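Local coordinates for protein caltubin, EF-hand (Lymnaea stagnalis, PDB 6VAN) that binds metal ions, here strontium and in the living snail probably calcium, through four sites of the EF-hand type, at residues Lys30-Ile33 / Arg34-Pro38; Arg51-Ser54 / Asn55-Ala59; Ile60-Val63 / Pro64-His68; Leu86-Thr89 / Asn90-Phe94; Asp136-Lys139 / Thr140-Pro144. All blocks are in the same frame, centred on the assembly; numbering follows the deposited sequence.

From the N terminus, the five contacts follow in series along the chain; none nests within or crosses another, and each joins residues that are near neighbours in sequence. Interaction 1 ends helix 26-34. Interaction 2 closes the first part of a metal loop after helix 42-52, and interaction 3 completes it, the two sharing one strontium ion and carrying the chain through strand 60-61 into helix 62-71. Interaction 4 builds a similar loop after helix 77-87; Lys-37 of interaction 1 reaches it by a salt bridge to Asp-91, tying the two halves together. Interaction 5 finishes the chain beyond helix 135-138, where Phe-138 packs against Gln-87 of interaction 4.

Interaction 1 (Lys30-Ile33 / Arg34-Pro38); sequences KNYI and RRFKP
Tyr-32 and Phe-36, four residues apart, form a T-shaped (edge-to-face) pair in which the CE1 edge of Phe-36 is directed at one face of the Tyr-32 ring, with centroids 5.6 Å apart and planes at 83°. Phe-36 reaches this place because its CG sits between the backbone N and the carbonyl carbon (chi1 54°), folding the ring back against the helix. One face of that ring is thereby laid on the backbone of Ile-33, whose CA makes a CH-pi contact 4.2 Å from the Phe-36 centroid.

Arg-35 bends about its CG-CD bond and doubles back, its guanidinium plane turned only 14° from that of the Tyr-32 ring. Its NH1 donates to Tyr-32 O over 2.9 Å, from the face opposite the one used by the longer bond of Arg-35 N, so a single carbonyl is gripped from both faces. On another side of the helix, Lys-30 CE rests over the guanidinium face of Arg-34, 3.6 Å from NH2. A water at the guanidinium edge links Arg-34 NH1 (2.8 Å) to Asn-31 OD1, while Lys-30 NZ is engaged by Asp-42, which probably eases its closeness to the like-charged Arg-34 NH2.

Ile-33 O accepts from both Phe-36 N and Lys-37 N (2.8 Å to the latter), a bifurcated carbonyl at the C-terminal end of the helix that leaves an EF-hand metal loop.

Interaction 2 (Arg51-Ser54 / Asn55-Ala59); sequences RRDS and NGNGA. With SR (strontium ion), chain D.
Asp-53 to Gly-56 form a type I beta turn, closed by Gly-56 N donating to Asp-53 O over 3.1 Å, and the positive phi angles of Gly-56 and Gly-58 keep the chain curling round the ion. Asp-53 carries the contact. With CG anti to the backbone N (chi1 179°), its carboxylate points into the loop and divides its work: OD1 binds strontium at 2.4 Å, while OD2 accepts from Gly-58 N at 2.8 Å on its syn side, though tilted out of the carboxylate plane. Asn-57 N adds a weak bond to OD1.

Asn-55 and Asn-57 share a first torsion near +65°, which curls both amides inward. Each OD1 binds the metal and accepts the hydrogen bond of an Asx turn, from Asn-57 N and Ala-59 N respectively. These bonds probably help to hold the amide oxygens toward the ion. With Ala-59 O, 2.4 Å from the metal, they give the alternating ligands of the first part of an EF-hand loop.

The loop runs from helix 42-52 into strand 60-61, whose Asp-61 binds the ion, and on to helix 62-71, whose Glu-65 completes the shell; salt bridges of Arg-51 to Glu-78 and Glu-82 and of Arg-52 to Glu-82 fasten helix 42-52 to helix 77-87.

Interaction 3 (Ile60-Val63 / Pro64-His68); sequences IDFV and PEYVH. With SR (strontium ion), chain D.
Asp-61 (chi1 -60°) and Glu-65 (chi1 -64°) both carry CG beside the backbone N, and an extended chain beyond CG lets the Glu-65 carboxylate reach back to Asp-61. There Glu-65 OE1 accepts from Asp-61 N at 2.9 Å in a nearly straight bond (168°), from its anti side, tilted out of the carboxylate plane. The same carboxylate grips strontium with both oxygens, OE1 at 2.4 Å and OE2 at 2.5 Å. Asp-61 OD2 also binds the ion, which holds the two acidic groups together; Asp-61 OD1 turns to Gln-23.

This is the closing end of an EF-hand loop with a variation. Counted from Asp-53, the bidentate glutamate is the thirteenth residue, whereas canonical loops place it twelfth. The extra residue is consistent with the wider, pi-type turn here: Tyr-66 N donates to Asp-61 O and Val-67 N to Phe-62 O (3.0 Å), each five residues back, and the peptide bond before Pro-64 is cis.

Beyond the metal, Val-67 CG2 sits over a face of the Phe-62 ring, 3.8 Å from its centroid, and also touches Val-63 CG1. Tyr-66 meets Phe-62 rim to rim, CD2 to CD1 at 3.7 Å, while its ring also meets that of Phe-12 in helix 5-15.

Interaction 4 (Leu86-Thr89 / Asn90-Phe94); sequences LQDT and NDDSF. With SR (strontium ion), chain E.
Asp-88 is the centre of this contact, enclosed by the turn that Asn-90 to Phe-94 make around it. Its CG stands anti to the backbone N (chi1 180°), which aims the carboxylate into the loop. OD1 binds strontium at 2.4 Å and accepts from Asp-92 N; OD2 takes the shorter bond, 2.7 Å from Ser-93 N. Both donors approach on the syn side, and together with the metal they should restrain its rotation. The backbone of Asp-88 serves too, its O accepting from Asp-91 N at 3.0 Å to close a type I beta turn.

Asn-90 is the second main contributor. A chi1 of 72° folds its amide inward, so that OD1 meets the ion at 2.4 Å while ND2 makes a weak bond to Asp-92 OD2. Asp-92 in turn gives OD1 to the metal and uses it to hold Phe-94 N in an Asx turn. Its OD2 accepts from a water, 2.8 Å away, that is itself a ligand of the strontium, and Phe-94 O supplies a further bond to the ion.

The side chain of Thr-89, within the turn, touches Glu-99, whose two carboxylate oxygens finish the seven-ligand shell expected of an EF-hand. The loop thus leaves helix 77-87, passes into strand 95-96, which pairs with strand 132-133, and is closed from helix 97-106.

Interaction 5 (Asp136-Lys139 / Thr140-Pro144); sequences DEFK and TLYSP. With SR (strontium ion), chain I; SR (strontium ion), chain F; EDO (1,2-ethanediol), chain K.
Tyr-142 folds back on Phe-138 and Lys-139 just past the helix that closes the last EF-hand loop, the helix whose Glu-137 binds strontium with OE1 at 2.6 Å and OE2 at 2.7 Å; OE1 also accepts from Ser-134 N and OE2 from Ala-127 N. With chi1 at -75°, CG lies beside the backbone N, and CB starts 3.6 Å from Lys-139 O. Along the ring, CD2 stays close to that oxygen, which lies at the ring edge near its plane. CE2 then touches Phe-138 CE2 at 3.9 Å, and the terminal OH comes 4.2 Å from Phe-138 CZ. The pair is an offset edge-to-face stack, the edge of Tyr-142 turned toward the face of Phe-138, with planes at 78°. Leu-141 CD1 touches Phe-138 CD1, the two side chains crossing at about a right angle.

The backbone follows a pattern of bonds three residues back: Leu-141 N donates to Phe-138 O, and Tyr-142 N to Lys-139 O. A 1,2-ethanediol, probably from the crystallisation liquor, bridges Lys-139 O and Ser-143 OG. Thr-140 turns OG1 back over its own backbone (chi1 69°), where the hydroxyl donates to Glu-137 O at 2.7 Å in the carbonyl plane, while Thr-140 N reaches the same oxygen from above that plane at 3.1 Å.

Interaction 1 (Lys30-Ile33 / Arg34-Pro38)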
# COMPACT_ATOMS: atom_id res chain seq x y z
N LYS A 30 -2.61 -11.01 -4.24
CA LYS A 30 -1.23 -11.55 -4.07
C LYS A 30 -0.32 -11.06 -5.18
O LYS A 30 0.76 -10.56 -4.85
CB LYS A 30 -1.25 -13.08 -4.01
CG LYS A 30 0.04 -13.68 -3.51
CD LYS A 30 -0.09 -15.10 -3.12
CE LYS A 30 1.23 -15.71 -2.68
NZ LYS A 30 1.05 -17.15 -2.40
N ASN A 31 -0.73 -11.15 -6.44
CA ASN A 31 0.05 -10.67 -7.61
C ASN A 31 0.28 -9.16 -7.49
O ASN A 31 1.38 -8.71 -7.85
CB ASN A 31 -0.61 -11.13 -8.90
CG ASN A 31 -0.28 -12.57 -9.22
OD1 ASN A 31 0.35 -13.26 -8.41
ND2 ASN A 31 -0.68 -13.03 -10.40
N TYR A 32 -0.69 -8.44 -6.93
CA TYR A 32 -0.57 -7.00 -6.62
C TYR A 32 0.57 -6.77 -5.61
O TYR A 32 1.55 -6.08 -5.93
CB TYR A 32 -1.92 -6.47 -6.13
CG TYR A 32 -1.83 -5.12 -5.50
CD1 TYR A 32 -1.50 -4.01 -6.25
CD2 TYR A 32 -2.07 -4.95 -4.14
CE1 TYR A 32 -1.43 -2.76 -5.67
CE2 TYR A 32 -1.99 -3.70 -3.55
CZ TYR A 32 -1.66 -2.61 -4.32
OH TYR A 32 -1.59 -1.37 -3.76
N ILE A 33 0.46 -7.36 -4.42
CA ILE A 33 1.46 -7.13 -3.34
C ILE A 33 2.82 -7.71 -3.76
O ILE A 33 3.85 -7.13 -3.36
CB ILE A 33 0.97 -7.68 -1.99
CG1 ILE A 33 -0.31 -6.96 -1.54
CG2 ILE A 33 2.07 -7.59 -0.94
CD1 ILE A 33 -0.92 -7.52 -0.29
N ARG A 34 2.85 -8.78 -4.54
CA ARG A 34 4.12 -9.45 -4.92
C ARG A 34 5.00 -8.52 -5.74
O ARG A 34 6.23 -8.73 -5.70
CB ARG A 34 3.85 -10.71 -5.75
CG ARG A 34 3.88 -11.99 -4.93
CD ARG A 34 3.75 -13.22 -5.81
NE ARG A 34 3.98 -14.46 -5.07
CZ ARG A 34 3.71 -15.68 -5.53
NH1 ARG A 34 3.19 -15.84 -6.73
NH2 ARG A 34 3.95 -16.74 -4.76
N ARG A 35 4.42 -7.56 -6.47
CA ARG A 35 5.19 -6.56 -7.24
C ARG A 35 6.24 -5.93 -6.32
O ARG A 35 7.37 -5.79 -6.77
CB ARG A 35 4.27 -5.50 -7.85
CG ARG A 35 3.48 -5.98 -9.06
CD ARG A 35 2.23 -5.17 -9.37
NE ARG A 35 2.38 -3.70 -9.30
CZ ARG A 35 2.00 -2.92 -8.28
NH1 ARG A 35 1.42 -3.43 -7.20
NH2 ARG A 35 2.20 -1.61 -8.33
N PHE A 36 5.89 -5.63 -5.06
CA PHE A 36 6.76 -4.83 -4.15
C PHE A 36 7.13 -5.57 -2.86
O PHE A 36 8.03 -5.10 -2.17
CB PHE A 36 6.11 -3.47 -3.87
CG PHE A 36 4.70 -3.49 -3.33
CD1 PHE A 36 3.60 -3.44 -4.18
CD2 PHE A 36 4.47 -3.45 -1.97
CE1 PHE A 36 2.31 -3.37 -3.68
CE2 PHE A 36 3.17 -3.39 -1.48
CZ PHE A 36 2.10 -3.39 -2.33
N LYS A 37 6.48 -6.68 -2.54
CA LYS A 37 6.95 -7.62 -1.48
C LYS A 37 6.87 -9.01 -2.09
O LYS A 37 5.90 -9.74 -1.87
CB LYS A 37 6.16 -7.45 -0.17
CG LYS A 37 6.80 -8.09 1.05
CD LYS A 37 6.16 -7.78 2.41
CE LYS A 37 6.97 -8.28 3.60
NZ LYS A 37 6.47 -7.78 4.89
N PRO A 38 7.85 -9.39 -2.94
CA PRO A 38 7.76 -10.63 -3.72
C PRO A 38 7.54 -11.90 -2.87
O PRO A 38 6.89 -12.82 -3.35
CB PRO A 38 9.12 -10.71 -4.43
CG PRO A 38 9.64 -9.30 -4.49
CD PRO A 38 9.07 -8.62 -3.26
O HOH W 1 2.87 -14.22 -9.01

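Interaction 2 (Arg51-Ser54 / Asn55-Ala59)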
# COMPACT_ATOMS: atom_id res chain seq x y z
N ARG A 51 -9.56 -6.61 6.13
CA ARG A 51 -9.82 -5.23 6.62
C ARG A 51 -10.84 -4.54 5.70
O ARG A 51 -11.52 -3.59 6.18
CB ARG A 51 -8.53 -4.42 6.75
CG ARG A 51 -7.87 -4.54 8.12
CD ARG A 51 -6.45 -4.02 8.15
NE ARG A 51 -6.33 -2.83 7.34
CZ ARG A 51 -6.79 -1.63 7.68
NH1 ARG A 51 -6.62 -0.62 6.85
NH2 ARG A 51 -7.40 -1.43 8.83
N ARG A 52 -10.91 -4.97 4.44
CA ARG A 52 -11.76 -4.33 3.38
C ARG A 52 -13.05 -5.13 3.15
O ARG A 52 -13.98 -4.57 2.57
CB ARG A 52 -10.90 -4.20 2.13
CG ARG A 52 -9.76 -3.20 2.30
CD ARG A 52 -8.70 -3.37 1.25
NE ARG A 52 -7.66 -2.37 1.42
CZ ARG A 52 -6.68 -2.42 2.30
NH1 ARG A 52 -6.51 -3.46 3.10
NH2 ARG A 52 -5.81 -1.42 2.37
N ASP A 53 -13.13 -6.37 3.59
CA ASP A 53 -14.17 -7.33 3.13
C ASP A 53 -15.42 -7.26 4.03
O ASP A 53 -15.69 -8.26 4.75
CB ASP A 53 -13.55 -8.73 3.11
CG ASP A 53 -14.51 -9.82 2.68
OD1 ASP A 53 -15.48 -9.48 1.98
OD2 ASP A 53 -14.23 -11.01 2.99
N SER A 54 -16.18 -6.17 3.97
CA SER A 54 -17.36 -5.93 4.85
C SER A 54 -18.51 -6.92 4.56
O SER A 54 -19.34 -7.10 5.47
CB SER A 54 -17.83 -4.50 4.78
OG SER A 54 -18.20 -4.15 3.47
N ASN A 55 -18.56 -7.53 3.38
CA ASN A 55 -19.65 -8.50 3.04
C ASN A 55 -19.16 -9.93 3.26
O ASN A 55 -19.96 -10.86 3.04
CB ASN A 55 -20.24 -8.25 1.65
CG ASN A 55 -19.25 -8.46 0.52
OD1 ASN A 55 -18.21 -9.11 0.69
ND2 ASN A 55 -19.54 -7.88 -0.63
N GLY A 56 -17.90 -10.12 3.65
CA GLY A 56 -17.35 -11.41 4.10
C GLY A 56 -17.31 -12.46 3.01
O GLY A 56 -17.35 -13.64 3.36
N ASN A 57 -17.19 -12.07 1.74
CA ASN A 57 -17.17 -13.02 0.59
C ASN A 57 -15.72 -13.41 0.23
O ASN A 57 -15.51 -14.00 -0.84
CB ASN A 57 -17.95 -12.47 -0.61
CG ASN A 57 -17.27 -11.29 -1.27
OD1 ASN A 57 -16.33 -10.72 -0.69
ND2 ASN A 57 -17.70 -10.94 -2.47
N GLY A 58 -14.74 -13.00 1.06
CA GLY A 58 -13.31 -13.35 0.93
C GLY A 58 -12.61 -12.61 -0.21
O GLY A 58 -11.48 -12.96 -0.53
N ALA A 59 -13.25 -11.59 -0.79
CA ALA A 59 -12.74 -10.84 -1.95
C ALA A 59 -12.94 -9.34 -1.70
O ALA A 59 -13.80 -8.99 -0.85
CB ALA A 59 -13.46 -11.27 -3.20
SR SR D . -16.04 -8.51 -0.14

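Interaction 3 (Ile60-Val63 / Pro64-His68)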
# COMPACT_ATOMS: atom_id res chain seq x y z
N ILE A 60 -12.13 -8.51 -2.34
CA ILE A 60 -12.37 -7.03 -2.31
C ILE A 60 -13.28 -6.71 -3.49
O ILE A 60 -12.87 -6.91 -4.62
CB ILE A 60 -11.08 -6.20 -2.36
CG1 ILE A 60 -10.12 -6.56 -1.21
CG2 ILE A 60 -11.42 -4.71 -2.36
CD1 ILE A 60 -8.75 -5.94 -1.32
N ASP A 61 -14.49 -6.22 -3.20
CA ASP A 61 -15.49 -5.86 -4.21
C ASP A 61 -15.29 -4.38 -4.56
O ASP A 61 -15.26 -3.58 -3.62
CB ASP A 61 -16.87 -6.18 -3.67
CG ASP A 61 -16.99 -7.66 -3.36
OD1 ASP A 61 -17.09 -8.44 -4.32
OD2 ASP A 61 -17.07 -7.99 -2.18
N PHE A 62 -15.19 -4.03 -5.83
CA PHE A 62 -15.09 -2.60 -6.21
C PHE A 62 -16.26 -1.85 -5.56
O PHE A 62 -16.04 -0.85 -4.90
CB PHE A 62 -15.09 -2.39 -7.72
CG PHE A 62 -15.00 -0.94 -8.09
CD1 PHE A 62 -13.82 -0.24 -7.93
CD2 PHE A 62 -16.12 -0.25 -8.53
CE1 PHE A 62 -13.76 1.11 -8.21
CE2 PHE A 62 -16.05 1.11 -8.81
CZ PHE A 62 -14.86 1.77 -8.67
N VAL A 63 -17.47 -2.37 -5.71
CA VAL A 63 -18.64 -1.83 -4.97
C VAL A 63 -19.20 -2.94 -4.09
O VAL A 63 -19.39 -4.06 -4.56
CB VAL A 63 -19.68 -1.20 -5.93
CG1 VAL A 63 -19.22 0.17 -6.36
CG2 VAL A 63 -19.95 -2.05 -7.14
N PRO A 64 -19.49 -2.66 -2.80
CA PRO A 64 -19.33 -1.33 -2.19
C PRO A 64 -17.95 -1.00 -1.59
O PRO A 64 -17.72 0.13 -1.24
CB PRO A 64 -20.29 -1.39 -1.01
CG PRO A 64 -20.24 -2.84 -0.59
CD PRO A 64 -20.13 -3.61 -1.88
N GLU A 65 -17.07 -2.01 -1.47
CA GLU A 65 -15.92 -1.99 -0.52
C GLU A 65 -14.84 -1.02 -0.98
O GLU A 65 -14.44 -0.17 -0.14
CB GLU A 65 -15.37 -3.40 -0.35
CG GLU A 65 -16.39 -4.31 0.28
CD GLU A 65 -16.11 -5.79 0.28
OE1 GLU A 65 -15.21 -6.23 -0.44
OE2 GLU A 65 -16.83 -6.49 1.00
N TYR A 66 -14.35 -1.12 -2.20
CA TYR A 66 -13.24 -0.24 -2.65
C TYR A 66 -13.76 1.19 -2.70
O TYR A 66 -13.04 2.09 -2.23
CB TYR A 66 -12.68 -0.71 -3.99
CG TYR A 66 -11.38 -0.06 -4.41
CD1 TYR A 66 -10.17 -0.44 -3.83
CD2 TYR A 66 -11.33 0.87 -5.42
CE1 TYR A 66 -8.97 0.12 -4.23
CE2 TYR A 66 -10.14 1.44 -5.83
CZ TYR A 66 -8.95 1.07 -5.24
OH TYR A 66 -7.78 1.66 -5.65
N VAL A 67 -14.96 1.42 -3.21
CA VAL A 67 -15.49 2.81 -3.32
C VAL A 67 -15.67 3.37 -1.91
O VAL A 67 -15.25 4.54 -1.68
CB VAL A 67 -16.78 2.87 -4.14
CG1 VAL A 67 -17.42 4.24 -4.05
CG2 VAL A 67 -16.52 2.51 -5.59
N HIS A 68 -16.24 2.61 -0.99
CA HIS A 68 -16.49 3.07 0.40
C HIS A 68 -15.15 3.50 1.02
O HIS A 68 -15.08 4.63 1.54
CB HIS A 68 -17.19 2.00 1.25
CG HIS A 68 -17.39 2.44 2.65
ND1 HIS A 68 -18.42 3.29 3.02
CD2 HIS A 68 -16.68 2.21 3.77
CE1 HIS A 68 -18.34 3.54 4.31
NE2 HIS A 68 -17.29 2.88 4.80
SR SR D . -16.04 -8.51 -0.14

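Interaction 4 (Leu86-Thr89 / Asn90-Phe94)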
# COMPACT_ATOMS: atom_id res chain seq x y z
N LEU A 86 3.99 -3.82 4.68
CA LEU A 86 4.19 -4.27 3.27
C LEU A 86 5.49 -3.70 2.70
O LEU A 86 6.03 -4.31 1.77
CB LEU A 86 2.97 -3.87 2.45
CG LEU A 86 1.70 -4.64 2.79
CD1 LEU A 86 0.56 -4.19 1.91
CD2 LEU A 86 1.90 -6.15 2.69
N GLN A 87 5.96 -2.55 3.19
CA GLN A 87 7.24 -1.94 2.72
C GLN A 87 8.43 -2.47 3.51
O GLN A 87 9.56 -2.24 3.09
CB GLN A 87 7.12 -0.42 2.79
CG GLN A 87 6.18 0.11 1.73
CD GLN A 87 5.92 1.58 1.89
OE1 GLN A 87 6.38 2.41 1.12
NE2 GLN A 87 5.14 1.91 2.91
N ASP A 88 8.17 -3.13 4.63
CA ASP A 88 9.23 -3.68 5.51
C ASP A 88 9.63 -5.04 4.96
O ASP A 88 9.16 -6.08 5.46
CB ASP A 88 8.74 -3.73 6.95
CG ASP A 88 9.76 -4.29 7.89
OD1 ASP A 88 10.95 -4.47 7.47
OD2 ASP A 88 9.36 -4.59 9.03
N THR A 89 10.40 -5.04 3.89
CA THR A 89 10.63 -6.25 3.07
C THR A 89 11.22 -7.38 3.92
O THR A 89 10.86 -8.54 3.69
CB THR A 89 11.50 -5.91 1.86
OG1 THR A 89 11.02 -4.66 1.36
CG2 THR A 89 11.43 -7.00 0.83
N ASN A 90 12.05 -7.08 4.91
CA ASN A 90 12.72 -8.12 5.73
C ASN A 90 12.02 -8.25 7.09
O ASN A 90 12.56 -8.97 7.91
CB ASN A 90 14.22 -7.86 5.89
CG ASN A 90 14.56 -6.70 6.78
OD1 ASN A 90 13.70 -5.86 7.08
ND2 ASN A 90 15.81 -6.62 7.22
N ASP A 91 10.90 -7.56 7.33
CA ASP A 91 10.07 -7.75 8.55
C ASP A 91 10.92 -7.48 9.79
O ASP A 91 10.73 -8.20 10.79
CB ASP A 91 9.49 -9.17 8.59
CG ASP A 91 8.61 -9.53 7.40
OD1 ASP A 91 7.70 -8.72 7.07
OD2 ASP A 91 8.82 -10.59 6.82
N ASP A 92 11.78 -6.48 9.80
CA ASP A 92 12.58 -6.12 10.99
C ASP A 92 12.00 -4.90 11.72
O ASP A 92 12.66 -4.40 12.62
CB ASP A 92 14.07 -5.92 10.67
CG ASP A 92 14.42 -4.65 9.92
OD1 ASP A 92 13.49 -3.95 9.43
OD2 ASP A 92 15.63 -4.39 9.74
N SER A 93 10.83 -4.43 11.31
CA SER A 93 10.05 -3.33 11.95
C SER A 93 10.69 -1.95 11.69
O SER A 93 10.36 -0.97 12.36
CB SER A 93 9.78 -3.57 13.42
OG SER A 93 8.75 -4.54 13.55
N PHE A 94 11.48 -1.84 10.64
CA PHE A 94 11.96 -0.54 10.10
C PHE A 94 11.82 -0.59 8.59
O PHE A 94 11.95 -1.67 8.03
CB PHE A 94 13.42 -0.26 10.42
CG PHE A 94 13.74 -0.18 11.89
CD1 PHE A 94 13.43 0.97 12.60
CD2 PHE A 94 14.33 -1.25 12.55
CE1 PHE A 94 13.72 1.06 13.95
CE2 PHE A 94 14.62 -1.16 13.91
CZ PHE A 94 14.31 -0.01 14.60
SR SR E . 13.13 -3.55 7.05
O HOH W 2 15.55 -3.11 7.24

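Interaction 5 (Asp136-Lys139 / Thr140-Pro144)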
# COMPACT_ATOMS: atom_id res chain seq x y z
N ASP A 136 6.48 4.86 14.10
CA ASP A 136 6.14 6.17 14.68
C ASP A 136 6.65 7.34 13.80
O ASP A 136 6.03 8.39 13.81
CB ASP A 136 6.64 6.27 16.11
CG ASP A 136 5.62 5.63 17.04
OD1 ASP A 136 4.48 6.15 17.11
OD2 ASP A 136 5.97 4.60 17.63
N GLU A 137 7.75 7.15 13.11
CA GLU A 137 8.21 8.15 12.13
C GLU A 137 7.33 8.07 10.87
O GLU A 137 6.86 9.12 10.38
CB GLU A 137 9.67 7.88 11.78
CG GLU A 137 10.64 8.23 12.91
CD GLU A 137 12.05 7.77 12.65
OE1 GLU A 137 12.25 6.67 12.08
OE2 GLU A 137 12.98 8.49 13.01
N PHE A 138 7.15 6.87 10.35
CA PHE A 138 6.39 6.65 9.11
C PHE A 138 4.99 7.28 9.20
O PHE A 138 4.51 7.93 8.25
CB PHE A 138 6.28 5.17 8.85
CG PHE A 138 5.48 4.80 7.64
CD1 PHE A 138 6.03 4.91 6.38
CD2 PHE A 138 4.21 4.30 7.75
CE1 PHE A 138 5.30 4.56 5.26
CE2 PHE A 138 3.49 3.93 6.64
CZ PHE A 138 4.04 4.05 5.39
N LYS A 139 4.31 7.11 10.32
CA LYS A 139 2.90 7.55 10.40
C LYS A 139 2.79 9.06 10.22
O LYS A 139 1.71 9.52 9.81
CB LYS A 139 2.28 7.15 11.75
CG LYS A 139 2.85 7.89 12.93
CD LYS A 139 2.34 7.41 14.28
CE LYS A 139 2.73 8.41 15.35
NZ LYS A 139 2.63 7.85 16.71
N THR A 140 3.85 9.81 10.49
CA THR A 140 3.79 11.27 10.39
C THR A 140 3.67 11.68 8.92
O THR A 140 3.27 12.83 8.66
CB THR A 140 5.00 11.98 11.00
OG1 THR A 140 6.18 11.75 10.24
CG2 THR A 140 5.24 11.59 12.44
N LEU A 141 3.97 10.79 7.98
CA LEU A 141 3.94 11.16 6.54
C LEU A 141 2.50 11.34 6.08
O LEU A 141 2.30 11.87 4.99
CB LEU A 141 4.66 10.09 5.74
CG LEU A 141 6.15 9.97 6.02
CD1 LEU A 141 6.71 8.72 5.37
CD2 LEU A 141 6.92 11.20 5.58
N TYR A 142 1.52 10.91 6.88
CA TYR A 142 0.10 11.06 6.52
C TYR A 142 -0.46 12.42 6.92
O TYR A 142 -1.59 12.68 6.52
CB TYR A 142 -0.70 9.93 7.13
CG TYR A 142 -0.49 8.64 6.37
CD1 TYR A 142 -1.20 8.38 5.23
CD2 TYR A 142 0.48 7.73 6.76
CE1 TYR A 142 -0.99 7.21 4.51
CE2 TYR A 142 0.69 6.55 6.08
CZ TYR A 142 -0.06 6.29 4.94
OH TYR A 142 0.18 5.15 4.23
N SER A 143 0.30 13.27 7.58
CA SER A 143 -0.21 14.59 8.04
C SER A 143 0.83 15.69 7.83
O SER A 143 1.13 16.43 8.77
CB SER A 143 -0.63 14.49 9.47
OG SER A 143 0.49 14.27 10.29
N PRO A 144 1.34 15.88 6.59
CA PRO A 144 2.29 16.97 6.32
C PRO A 144 1.68 18.37 6.50
O PRO A 144 2.39 19.36 6.71
CB PRO A 144 2.64 16.80 4.84
CG PRO A 144 1.45 16.12 4.25
CD PRO A 144 0.97 15.18 5.34
OXT PRO A 144 0.47 18.55 6.42
SR SR I . 1.72 16.38 11.13
SR SR F . 14.81 6.75 12.12
C1 EDO K . -0.46 11.07 12.80
O1 EDO K . -0.30 12.40 13.30
C2 EDO K . -0.88 11.04 11.40
O2 EDO K . 0.11 11.59 10.52
O HOH W 3 3.63 15.22 9.97
O HOH W 4 14.89 4.52 13.29
O HOH W 5 14.07 6.31 14.85
O HOH W 6 2.08 13.93 12.65
O HOH W 7 3.21 18.31 10.32